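Side-chain contacts in tumor necrosis factor receptor superfamily member 16 (Rattus norvegicus, PDB 4F42), which acts as a low-affinity neurotrophin receptor and probably relays the signal into the cell through its intracellular death domain: residues Asn3-Ser6 with Ser7-Leu10; Thr11-Glu14 with Glu15-Leu19; Lys18-Asn21 with Gly22-Arg26; His27-Glu31 with Leu32-Pro36; Leu67-Ala70 with Leu71-Ile74. All coordinates share one frame; numbering follows the deposited sequence.

Overall arrangement
From the N terminus, contact 1 closes the turn that leads into helix 10-19, and contact 2 continues along that helix. Contact 3 overlaps contact 2 in sequence, sharing K18 and L19, and turns the chain into helix 24-32. Contact 4 ends that helix before helix 36-41. None of the five nests inside another; apart from that overlap, they run in series, contact 5 coming last on helix 64-73. That helix ties the others together: L67 packs on Y5 of contact 1, V16 of contact 2 and L28 of contact 4, while L71 meets L20 of contact 3. Contacts 1 and 4, about 20 Å apart between centres, lie on opposite sides of the chain's centre.

Contact 1 (Asn3-Ser6 with Ser7-Leu10); sequences NLYS and SLPL
L8 lies against Y5 and N3 across a tight backbone turn, and its side chain can be followed atom by atom. L8 CB starts 3.4 Å from Y5 O, the same oxygen that accepts the backbone N-H of L8. CG stays beside this carbonyl, with L8 CG 3.3 Å from Y5 O, because chi1 of -63° sets CG anti to the carbonyl carbon of L8. From there the branches part. L8 CD1 turns to the phenol ring, 3.7 Å from Y5 CD1 and 4.0 Å from Y5 CE1, at an oblique approach, and the two side chains run roughly at right angles. L8 CD2 goes the other way, to the amide of N3, where the nearest atom is N3 ND2 at 4.2 Å.

Backbone bonds fix the turn beneath. L8 N donates to Y5 O over 3.0 Å at 158°, and S7 N donates to L4 O over 3.3 Å. On the outer side, S7 OG lies 3.8 Å from L4 CB, a contact without a polar bond. Y5 itself is buried by L67, V16, L53 and W56, while L8 O accepts a bond from R13 NE. The arrangement is a short 3-10 turn ahead of helix 10-19, and L8 belongs to one pocket for 5-mercapto-2-nitro-benzoic acid.

Contact 2 (Thr11-Glu14 with Glu15-Leu19); sequences TKRE and EVEKL. With MNB (5-mercapto-2-nitro-benzoic acid), chain B; MNB (5-mercapto-2-nitro-benzoic acid), chain C.
V16 and K12 meet one helical turn apart, V16 N donating to K12 O over 3.1 Å at 172°. This is the tight part of the contact. E17 N reaches R13 O over 2.9 Å and K18 N reaches E14 O, so successive i to i+4 bonds hold helix 10-19. The extended E17 side chain passes R13 O, with E17 CG 3.3 Å from it; chi1 of -79° sets CG anti to the carbonyl carbon of E17. V16 CG2 lies against K12 O on the side of the chain C ligand, while V16 CG1 packs on Y5.

The exposed side, with T11 and E15, is looser. E15 extends back along the helix until E15 OE2 lies 3.5 Å from T11 O, two acceptors that form no bond.

E14 and E17 both form salt bridges with R50, their carboxylate planes 79° apart, whereas R13 NH1 and E17 OE2 stay beyond salt-bridge distance.

Two copies of 5-mercapto-2-nitro-benzoic acid flank the helix. The chain C copy takes the extended K12 side chain, with K12 NZ donating to its O11 over 3.1 Å and, weakly, to O12. Cutting K12 back to an alanine is likely to leave that carboxylate without its lysine partner, and nitro O8, 3.0 Å from K12 CD, without its packing. At the other end, the chain B copy brings its O8 to 3.2 Å from K18 N. K12 probably adds an electrostatic hold on the chain C carboxylate, in a pocket otherwise lined largely by apolar residues such as L8, V16 and L68.

Contact 3 (Lys18-Asn21 with Gly22-Arg26); sequences KLLN and GDTWR. With MNB (5-mercapto-2-nitro-benzoic acid), chain B.
The indole of W25 takes the carbonyl of L20 at its edge, near the ring plane, where W25 CD1 is 3.7 Å from L20 O. Over the centre of one face sits R26 CG, 3.5 Å above the plane of the W25 ring. A chi1 of 71° for W25 puts CG between the backbone N and the carbonyl carbon, which turns the ring edge to L20 O. W25 CB lies 3.5 Å from L20 O. The same L20 O receives a weak bond from W25 N.

The chain reverses here through a type II' beta turn from N21 to T24, joining helix 10-19 to helix 24-32. G22 has the positive phi of 72° that this turn uses, and a CB there would clash with N21 O. T24 OG1 donates to N21 O over 3.2 Å, close to the line of the carbonyl bond, alongside a weak bond from T24 N. A valine in place of T24 would probably leave N21 O without its hydroxyl partner and the turn less firmly closed. The other branch of the threonine faces inward: T24 CG2 lies 4.0 Å from L20 CD2, the side chains crossing nearly at a right angle. V49 and L53 of helix 48-56 touch L20 as well.

Contact 4 (His27-Glu31 with Leu32-Pro36); sequences HLAGE and LGYQP
The backbone of H27-E31 is helical, and the chain leaves helical geometry at G33, whose phi of 101° is positive. Two bonds return into the last turn: Y34 N to A29 O over 3.1 Å at 167°, and G33 N to G30 O, also over 3.1 Å. Together they make a Schellman motif. At these angles a beta carbon on G33 would collide with the carbonyl oxygen of L32. One residue earlier, L32 N donates to L28 O over 2.9 Å.

The side chains follow this path. L32 crosses L28 at a slant, bringing L32 CD1 to 3.9 Å from L28 CG, while L32 CG lies 3.4 Å from L28 O. With CG of Y34 anti to its carbonyl carbon (chi1 -72°), the ring edge comes to A29 O, the acceptor of the Y34 N-H, which lies in the ring plane 3.5 Å from Y34 CD2. The methyl of A29 touches that same ring atom more loosely.

Around the motif, L28 and L32 pack on A70 of helix 64-73, and L32 also on W56. Y34 reaches helix 48-56 by a hydrogen bond between Y34 OH and S55 OG, and its ring meets H38 of helix 36-41 edge-to-face.

Contact 5 (Leu67-Ala70 with Leu71-Ile74); sequences LLAA and LRRI
L68 O is gripped by two backbone N-H groups: R72 N, 3.1 Å away at 168°, and L71 N, also at 3.1 Å but weakly bonded at 122°. The second is shared, since L71 N makes its better bond to L67 O over 3.0 Å. The pattern is that of the last turns of helix 64-73, one of the six helices of this death domain. At its end A70 O accepts I74 N over 3.3 Å together with a weaker bond from R73 N, after which I74 leaves helical geometry.

On the inner flank the buried leucines touch only lightly, L71 CD1 lying 4.4 Å from L67 CG. L67 and A70 meet L28, and L71 meets I79 and V80 of helix 77-84. L68 lies toward a bound 5-mercapto-2-nitro-benzoic acid, whose pocket it lines.

The outer flank carries two arginines. R73, with chi1 of -80°, lays its stem back over the helix until R73 CD comes 3.2 Å from A69 O, and its guanidinium turns a face to the methyl of A69. R72 bends at chi3, which brings R72 NH2 to 3.9 Å from A69 CB and leaves A69 O over the centre of one guanidinium face.

Contact 1 (Asn3-Ser6 with Ser7-Leu10)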
# COMPACT_ATOMS: atom_id res chain seq x y z
N ASN A 3 -8.26 -2.77 -12.05
CA ASN A 3 -7.12 -3.67 -11.92
C ASN A 3 -6.76 -3.96 -10.47
O ASN A 3 -6.60 -3.04 -9.67
CB ASN A 3 -5.90 -3.18 -12.74
CG ASN A 3 -5.72 -1.65 -12.75
OD1 ASN A 3 -6.62 -0.89 -12.40
ND2 ASN A 3 -4.54 -1.21 -13.19
N LEU A 4 -6.68 -5.25 -10.13
CA LEU A 4 -6.20 -5.69 -8.83
C LEU A 4 -4.77 -5.22 -8.64
O LEU A 4 -3.97 -5.30 -9.57
CB LEU A 4 -6.25 -7.22 -8.71
CG LEU A 4 -7.57 -7.99 -8.60
CD1 LEU A 4 -7.30 -9.49 -8.63
CD2 LEU A 4 -8.37 -7.62 -7.35
N TYR A 5 -4.46 -4.74 -7.45
CA TYR A 5 -3.09 -4.38 -7.12
C TYR A 5 -2.13 -5.55 -7.36
O TYR A 5 -1.10 -5.39 -8.00
CB TYR A 5 -2.97 -3.87 -5.67
CG TYR A 5 -1.53 -3.57 -5.32
CD1 TYR A 5 -0.96 -2.34 -5.65
CD2 TYR A 5 -0.73 -4.53 -4.70
CE1 TYR A 5 0.37 -2.07 -5.36
CE2 TYR A 5 0.61 -4.27 -4.41
CZ TYR A 5 1.15 -3.04 -4.74
OH TYR A 5 2.47 -2.78 -4.46
N SER A 6 -2.50 -6.74 -6.87
CA SER A 6 -1.66 -7.93 -6.95
C SER A 6 -1.27 -8.36 -8.36
O SER A 6 -0.33 -9.14 -8.53
CB SER A 6 -2.33 -9.11 -6.21
OG SER A 6 -3.50 -9.56 -6.89
N SER A 7 -1.99 -7.87 -9.37
CA SER A 7 -1.76 -8.21 -10.77
C SER A 7 -0.74 -7.31 -11.46
O SER A 7 -0.27 -7.63 -12.55
CB SER A 7 -3.07 -8.16 -11.56
OG SER A 7 -3.98 -9.13 -11.08
N LEU A 8 -0.42 -6.18 -10.84
CA LEU A 8 0.59 -5.27 -11.37
C LEU A 8 1.94 -5.98 -11.51
O LEU A 8 2.25 -6.88 -10.74
CB LEU A 8 0.72 -4.03 -10.49
CG LEU A 8 -0.50 -3.12 -10.37
CD1 LEU A 8 -0.29 -2.07 -9.28
CD2 LEU A 8 -0.84 -2.46 -11.71
N PRO A 9 2.73 -5.60 -12.53
CA PRO A 9 4.04 -6.22 -12.63
C PRO A 9 4.93 -5.86 -11.45
O PRO A 9 4.82 -4.77 -10.90
CB PRO A 9 4.62 -5.64 -13.93
CG PRO A 9 3.73 -4.51 -14.30
CD PRO A 9 2.39 -4.82 -13.72
N LEU A 10 5.80 -6.78 -11.05
CA LEU A 10 6.73 -6.53 -9.95
C LEU A 10 7.37 -5.14 -10.05
O LEU A 10 7.54 -4.45 -9.04
CB LEU A 10 7.82 -7.61 -9.93
CG LEU A 10 8.89 -7.61 -8.83
CD1 LEU A 10 8.32 -8.03 -7.48
CD2 LEU A 10 10.00 -8.54 -9.26

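Contact 2 (Thr11-Glu14 with Glu15-Leu19)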
# COMPACT_ATOMS: atom_id res chain seq x y z
N THR A 11 7.70 -4.74 -11.28
CA THR A 11 8.39 -3.47 -11.53
C THR A 11 7.59 -2.23 -11.06
O THR A 11 8.17 -1.31 -10.47
CB THR A 11 8.85 -3.35 -13.02
OG1 THR A 11 9.66 -2.18 -13.17
CG2 THR A 11 7.66 -3.30 -14.00
N LYS A 12 6.27 -2.25 -11.30
CA LYS A 12 5.36 -1.21 -10.80
C LYS A 12 5.20 -1.31 -9.28
O LYS A 12 5.26 -0.30 -8.58
CB LYS A 12 3.99 -1.31 -11.48
CG LYS A 12 3.92 -0.70 -12.90
CD LYS A 12 2.55 -1.00 -13.55
CE LYS A 12 2.47 -0.68 -15.06
NZ LYS A 12 1.05 -0.71 -15.58
N ARG A 13 5.02 -2.52 -8.77
CA ARG A 13 4.85 -2.72 -7.34
C ARG A 13 6.05 -2.28 -6.51
O ARG A 13 5.89 -1.75 -5.41
CB ARG A 13 4.43 -4.16 -7.02
CG ARG A 13 2.99 -4.44 -7.44
CD ARG A 13 2.47 -5.75 -6.93
NE ARG A 13 3.03 -6.88 -7.66
CZ ARG A 13 4.03 -7.64 -7.23
NH1 ARG A 13 4.60 -7.40 -6.05
NH2 ARG A 13 4.46 -8.65 -7.98
N GLU A 14 7.26 -2.47 -7.04
CA GLU A 14 8.45 -1.97 -6.36
C GLU A 14 8.58 -0.43 -6.36
O GLU A 14 9.22 0.13 -5.47
CB GLU A 14 9.72 -2.69 -6.85
CG GLU A 14 9.79 -4.16 -6.37
CD GLU A 14 11.12 -4.87 -6.67
OE1 GLU A 14 11.55 -5.71 -5.83
OE2 GLU A 14 11.74 -4.60 -7.73
N GLU A 15 7.97 0.25 -7.34
CA GLU A 15 7.87 1.71 -7.30
C GLU A 15 6.93 2.15 -6.17
O GLU A 15 7.27 2.99 -5.34
CB GLU A 15 7.39 2.28 -8.64
CG GLU A 15 8.39 2.20 -9.80
CD GLU A 15 7.71 2.34 -11.19
OE1 GLU A 15 6.66 3.04 -11.29
OE2 GLU A 15 8.23 1.75 -12.17
N VAL A 16 5.74 1.55 -6.15
CA VAL A 16 4.77 1.76 -5.07
C VAL A 16 5.43 1.55 -3.70
O VAL A 16 5.36 2.42 -2.83
CB VAL A 16 3.53 0.83 -5.25
CG1 VAL A 16 2.60 0.92 -4.06
CG2 VAL A 16 2.79 1.18 -6.53
N GLU A 17 6.09 0.40 -3.53
CA GLU A 17 6.77 0.06 -2.27
C GLU A 17 7.83 1.08 -1.86
O GLU A 17 7.95 1.42 -0.68
CB GLU A 17 7.43 -1.32 -2.38
CG GLU A 17 6.48 -2.49 -2.22
CD GLU A 17 7.10 -3.81 -2.65
OE1 GLU A 17 8.34 -3.91 -2.64
OE2 GLU A 17 6.35 -4.74 -3.00
N LYS A 18 8.59 1.57 -2.83
CA LYS A 18 9.64 2.55 -2.59
C LYS A 18 9.05 3.84 -2.03
O LYS A 18 9.61 4.42 -1.12
CB LYS A 18 10.41 2.85 -3.88
CG LYS A 18 11.75 3.57 -3.68
CD LYS A 18 12.91 2.59 -3.54
CE LYS A 18 14.26 3.31 -3.51
NZ LYS A 18 14.68 3.80 -4.86
N LEU A 19 7.91 4.26 -2.56
CA LEU A 19 7.28 5.52 -2.17
C LEU A 19 6.62 5.43 -0.81
O LEU A 19 6.37 6.46 -0.17
CB LEU A 19 6.28 5.98 -3.24
CG LEU A 19 6.92 6.48 -4.54
CD1 LEU A 19 5.88 6.57 -5.64
CD2 LEU A 19 7.62 7.82 -4.34
C6 MNB B . 12.56 -2.71 0.90
C1 MNB B . 12.26 -1.81 -0.12
C2 MNB B . 11.61 -2.31 -1.38
C3 MNB B . 11.32 -3.68 -1.46
C4 MNB B . 11.64 -4.53 -0.40
C5 MNB B . 12.25 -4.05 0.77
S5 MNB B . 12.64 -5.13 2.02
C10 MNB B . 12.63 -0.38 0.11
O12 MNB B . 13.47 0.16 -0.63
O11 MNB B . 12.09 0.23 1.06
N7 MNB B . 11.28 -1.47 -2.47
O9 MNB B . 11.09 -1.93 -3.60
O8 MNB B . 11.17 -0.27 -2.32
C6 MNB C . -1.19 4.34 -13.13
C1 MNB C . -0.45 3.20 -12.86
C2 MNB C . 0.06 2.97 -11.47
C3 MNB C . -0.24 3.91 -10.49
C4 MNB C . -0.99 5.03 -10.81
C5 MNB C . -1.46 5.25 -12.11
S5 MNB C . -2.37 6.64 -12.41
C10 MNB C . -0.17 2.24 -13.99
O12 MNB C . 0.83 2.47 -14.69
O11 MNB C . -0.92 1.26 -14.20
N7 MNB C . 0.82 1.84 -11.09
O9 MNB C . 1.40 1.82 -10.02
O8 MNB C . 0.89 0.86 -11.81

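Contact 3 (Lys18-Asn21 with Gly22-Arg26)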
# COMPACT_ATOMS: atom_id res chain seq x y z
N LYS A 18 8.59 1.57 -2.83
CA LYS A 18 9.64 2.55 -2.59
C LYS A 18 9.05 3.84 -2.03
O LYS A 18 9.61 4.42 -1.12
CB LYS A 18 10.41 2.85 -3.88
CG LYS A 18 11.75 3.57 -3.68
CD LYS A 18 12.91 2.59 -3.54
CE LYS A 18 14.26 3.31 -3.51
NZ LYS A 18 14.68 3.80 -4.86
N LEU A 19 7.91 4.26 -2.56
CA LEU A 19 7.28 5.52 -2.17
C LEU A 19 6.62 5.43 -0.81
O LEU A 19 6.37 6.46 -0.17
CB LEU A 19 6.28 5.98 -3.24
CG LEU A 19 6.92 6.48 -4.54
CD1 LEU A 19 5.88 6.57 -5.64
CD2 LEU A 19 7.62 7.82 -4.34
N LEU A 20 6.33 4.20 -0.37
CA LEU A 20 5.70 3.96 0.92
C LEU A 20 6.70 3.66 2.04
O LEU A 20 6.32 3.21 3.13
CB LEU A 20 4.65 2.86 0.81
CG LEU A 20 3.52 3.08 -0.21
CD1 LEU A 20 2.66 1.83 -0.35
CD2 LEU A 20 2.68 4.28 0.16
N ASN A 21 7.98 3.95 1.77
CA ASN A 21 9.07 3.80 2.73
C ASN A 21 8.90 4.68 3.96
O ASN A 21 8.02 5.55 4.00
CB ASN A 21 10.44 4.06 2.06
CG ASN A 21 10.64 5.52 1.61
OD1 ASN A 21 10.52 6.46 2.41
ND2 ASN A 21 10.97 5.71 0.34
N GLY A 22 9.75 4.46 4.96
CA GLY A 22 9.68 5.18 6.22
C GLY A 22 8.46 4.67 6.95
O GLY A 22 8.28 3.46 7.06
N ASP A 23 7.62 5.59 7.42
CA ASP A 23 6.39 5.23 8.11
C ASP A 23 5.12 5.36 7.26
O ASP A 23 4.02 5.09 7.75
CB ASP A 23 6.24 6.05 9.40
CG ASP A 23 7.41 5.85 10.36
OD1 ASP A 23 7.62 4.70 10.84
OD2 ASP A 23 8.11 6.85 10.63
N THR A 24 5.27 5.75 6.00
CA THR A 24 4.11 5.96 5.14
C THR A 24 3.22 4.71 5.03
O THR A 24 1.98 4.82 5.02
CB THR A 24 4.52 6.48 3.74
OG1 THR A 24 5.51 7.51 3.89
CG2 THR A 24 3.33 7.05 3.01
N TRP A 25 3.84 3.53 5.00
CA TRP A 25 3.09 2.27 4.92
C TRP A 25 2.19 2.08 6.15
O TRP A 25 1.07 1.56 6.04
CB TRP A 25 4.02 1.07 4.72
CG TRP A 25 4.86 0.72 5.91
CD1 TRP A 25 6.04 1.30 6.27
CD2 TRP A 25 4.59 -0.28 6.90
NE1 TRP A 25 6.52 0.72 7.42
CE2 TRP A 25 5.65 -0.26 7.82
CE3 TRP A 25 3.55 -1.20 7.08
CZ2 TRP A 25 5.71 -1.12 8.92
CZ3 TRP A 25 3.60 -2.05 8.18
CH2 TRP A 25 4.67 -2.00 9.08
N ARG A 26 2.68 2.50 7.32
CA ARG A 26 1.88 2.47 8.55
C ARG A 26 0.65 3.39 8.45
O ARG A 26 -0.46 2.99 8.79
CB ARG A 26 2.74 2.84 9.77
CG ARG A 26 3.99 1.96 9.93
CD ARG A 26 4.75 2.27 11.22
NE ARG A 26 3.87 2.08 12.37
CZ ARG A 26 3.86 1.00 13.15
NH1 ARG A 26 4.71 -0.00 12.94
NH2 ARG A 26 3.01 0.93 14.16
C6 MNB B . 12.56 -2.71 0.90
C1 MNB B . 12.26 -1.81 -0.12
C2 MNB B . 11.61 -2.31 -1.38
C3 MNB B . 11.32 -3.68 -1.46
C4 MNB B . 11.64 -4.53 -0.40
C5 MNB B . 12.25 -4.05 0.77
S5 MNB B . 12.64 -5.13 2.02
C10 MNB B . 12.63 -0.38 0.11
O12 MNB B . 13.47 0.16 -0.63
O11 MNB B . 12.09 0.23 1.06
N7 MNB B . 11.28 -1.47 -2.47
O9 MNB B . 11.09 -1.93 -3.60
O8 MNB B . 11.17 -0.27 -2.32

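Contact 4 (His27-Glu31 with Leu32-Pro36)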
# COMPACT_ATOMS: atom_id res chain seq x y z
N HIS A 27 0.85 4.61 7.95
CA HIS A 27 -0.24 5.57 7.79
C HIS A 27 -1.29 5.00 6.83
O HIS A 27 -2.49 5.04 7.11
CB HIS A 27 0.28 6.93 7.30
CG HIS A 27 1.49 7.41 8.05
ND1 HIS A 27 2.49 8.15 7.44
CD2 HIS A 27 1.88 7.25 9.34
CE1 HIS A 27 3.43 8.43 8.34
NE2 HIS A 27 3.08 7.90 9.49
N LEU A 28 -0.81 4.45 5.72
CA LEU A 28 -1.67 3.83 4.71
C LEU A 28 -2.43 2.63 5.26
O LEU A 28 -3.64 2.50 5.04
CB LEU A 28 -0.85 3.42 3.48
CG LEU A 28 -1.51 2.59 2.40
CD1 LEU A 28 -2.60 3.39 1.71
CD2 LEU A 28 -0.47 2.15 1.40
N ALA A 29 -1.73 1.75 5.97
CA ALA A 29 -2.35 0.59 6.56
C ALA A 29 -3.51 1.00 7.48
O ALA A 29 -4.58 0.40 7.43
CB ALA A 29 -1.35 -0.23 7.30
N GLY A 30 -3.29 2.04 8.29
CA GLY A 30 -4.35 2.61 9.11
C GLY A 30 -5.59 2.92 8.30
O GLY A 30 -6.70 2.53 8.67
N GLU A 31 -5.39 3.61 7.17
CA GLU A 31 -6.47 3.97 6.24
C GLU A 31 -7.15 2.75 5.61
O GLU A 31 -8.36 2.76 5.37
CB GLU A 31 -5.91 4.91 5.16
CG GLU A 31 -6.91 5.38 4.10
CD GLU A 31 -8.14 6.10 4.66
OE1 GLU A 31 -8.05 6.75 5.73
OE2 GLU A 31 -9.20 6.03 4.00
N LEU A 32 -6.37 1.70 5.36
CA LEU A 32 -6.91 0.46 4.80
C LEU A 32 -7.66 -0.38 5.84
O LEU A 32 -8.27 -1.41 5.52
CB LEU A 32 -5.81 -0.33 4.09
CG LEU A 32 -5.11 0.31 2.89
CD1 LEU A 32 -3.93 -0.53 2.48
CD2 LEU A 32 -6.07 0.48 1.72
N GLY A 33 -7.62 0.06 7.10
CA GLY A 33 -8.44 -0.52 8.16
C GLY A 33 -7.73 -1.49 9.10
O GLY A 33 -8.39 -2.23 9.81
N TYR A 34 -6.40 -1.47 9.09
CA TYR A 34 -5.59 -2.32 9.96
C TYR A 34 -5.37 -1.67 11.33
O TYR A 34 -5.00 -0.50 11.40
CB TYR A 34 -4.22 -2.57 9.32
CG TYR A 34 -4.23 -3.49 8.14
CD1 TYR A 34 -4.06 -4.86 8.31
CD2 TYR A 34 -4.40 -3.01 6.84
CE1 TYR A 34 -4.07 -5.73 7.23
CE2 TYR A 34 -4.41 -3.87 5.74
CZ TYR A 34 -4.24 -5.23 5.95
OH TYR A 34 -4.25 -6.10 4.90
N GLN A 35 -5.57 -2.42 12.40
CA GLN A 35 -5.32 -1.91 13.75
C GLN A 35 -3.81 -1.78 14.03
O GLN A 35 -3.00 -2.42 13.34
CB GLN A 35 -6.01 -2.79 14.81
CG GLN A 35 -7.54 -2.81 14.73
CD GLN A 35 -8.16 -1.43 14.84
OE1 GLN A 35 -8.88 -1.00 13.95
NE2 GLN A 35 -7.88 -0.74 15.94
N PRO A 36 -3.43 -0.96 15.03
CA PRO A 36 -2.00 -0.71 15.31
C PRO A 36 -1.15 -1.96 15.53
O PRO A 36 -0.04 -2.04 15.01
CB PRO A 36 -2.04 0.14 16.60
CG PRO A 36 -3.38 0.84 16.53
CD PRO A 36 -4.30 -0.21 15.96

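Contact 5 (Leu67-Ala70 with Leu71-Ile74)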
# COMPACT_ATOMS: atom_id res chain seq x y z
N LEU A 67 -6.28 1.60 -3.69
CA LEU A 67 -5.02 2.00 -3.07
C LEU A 67 -4.79 3.50 -3.26
O LEU A 67 -4.50 4.22 -2.30
CB LEU A 67 -3.85 1.21 -3.66
CG LEU A 67 -2.47 1.63 -3.17
CD1 LEU A 67 -2.38 1.52 -1.65
CD2 LEU A 67 -1.41 0.76 -3.82
N LEU A 68 -4.92 3.95 -4.51
CA LEU A 68 -4.78 5.36 -4.84
C LEU A 68 -5.75 6.22 -4.03
O LEU A 68 -5.35 7.25 -3.47
CB LEU A 68 -4.94 5.56 -6.36
CG LEU A 68 -3.69 5.61 -7.26
CD1 LEU A 68 -2.49 4.82 -6.77
CD2 LEU A 68 -3.98 5.26 -8.72
N ALA A 69 -7.01 5.79 -3.92
CA ALA A 69 -8.01 6.46 -3.06
C ALA A 69 -7.55 6.58 -1.61
O ALA A 69 -7.65 7.66 -1.01
CB ALA A 69 -9.34 5.74 -3.12
N ALA A 70 -7.03 5.48 -1.05
CA ALA A 70 -6.49 5.46 0.32
C ALA A 70 -5.38 6.49 0.51
O ALA A 70 -5.30 7.13 1.56
CB ALA A 70 -5.99 4.07 0.68
N LEU A 71 -4.55 6.68 -0.51
CA LEU A 71 -3.43 7.61 -0.45
C LEU A 71 -3.87 9.06 -0.46
O LEU A 71 -3.34 9.87 0.30
CB LEU A 71 -2.42 7.34 -1.56
CG LEU A 71 -1.57 6.07 -1.43
CD1 LEU A 71 -0.90 5.71 -2.77
CD2 LEU A 71 -0.54 6.19 -0.31
N ARG A 72 -4.83 9.41 -1.32
CA ARG A 72 -5.44 10.73 -1.29
C ARG A 72 -5.98 11.05 0.10
O ARG A 72 -5.85 12.16 0.58
CB ARG A 72 -6.59 10.84 -2.30
CG ARG A 72 -6.17 10.80 -3.78
CD ARG A 72 -7.33 11.10 -4.75
NE ARG A 72 -8.44 10.15 -4.61
CZ ARG A 72 -9.48 10.33 -3.80
NH1 ARG A 72 -9.58 11.42 -3.06
NH2 ARG A 72 -10.43 9.40 -3.72
N ARG A 73 -6.58 10.06 0.75
CA ARG A 73 -7.25 10.26 2.03
C ARG A 73 -6.31 10.53 3.19
O ARG A 73 -6.69 11.23 4.12
CB ARG A 73 -8.18 9.09 2.34
CG ARG A 73 -9.49 9.21 1.62
CD ARG A 73 -9.99 7.85 1.19
NE ARG A 73 -11.38 7.88 0.80
CZ ARG A 73 -12.10 6.81 0.49
NH1 ARG A 73 -11.52 5.61 0.52
NH2 ARG A 73 -13.38 6.93 0.15
N ILE A 74 -5.10 9.98 3.15
CA ILE A 74 -4.07 10.34 4.13
C ILE A 74 -3.26 11.57 3.68
O ILE A 74 -2.15 11.81 4.16
CB ILE A 74 -3.12 9.14 4.47
CG1 ILE A 74 -2.40 8.62 3.22
CG2 ILE A 74 -3.87 8.02 5.21
CD1 ILE A 74 -1.22 7.74 3.53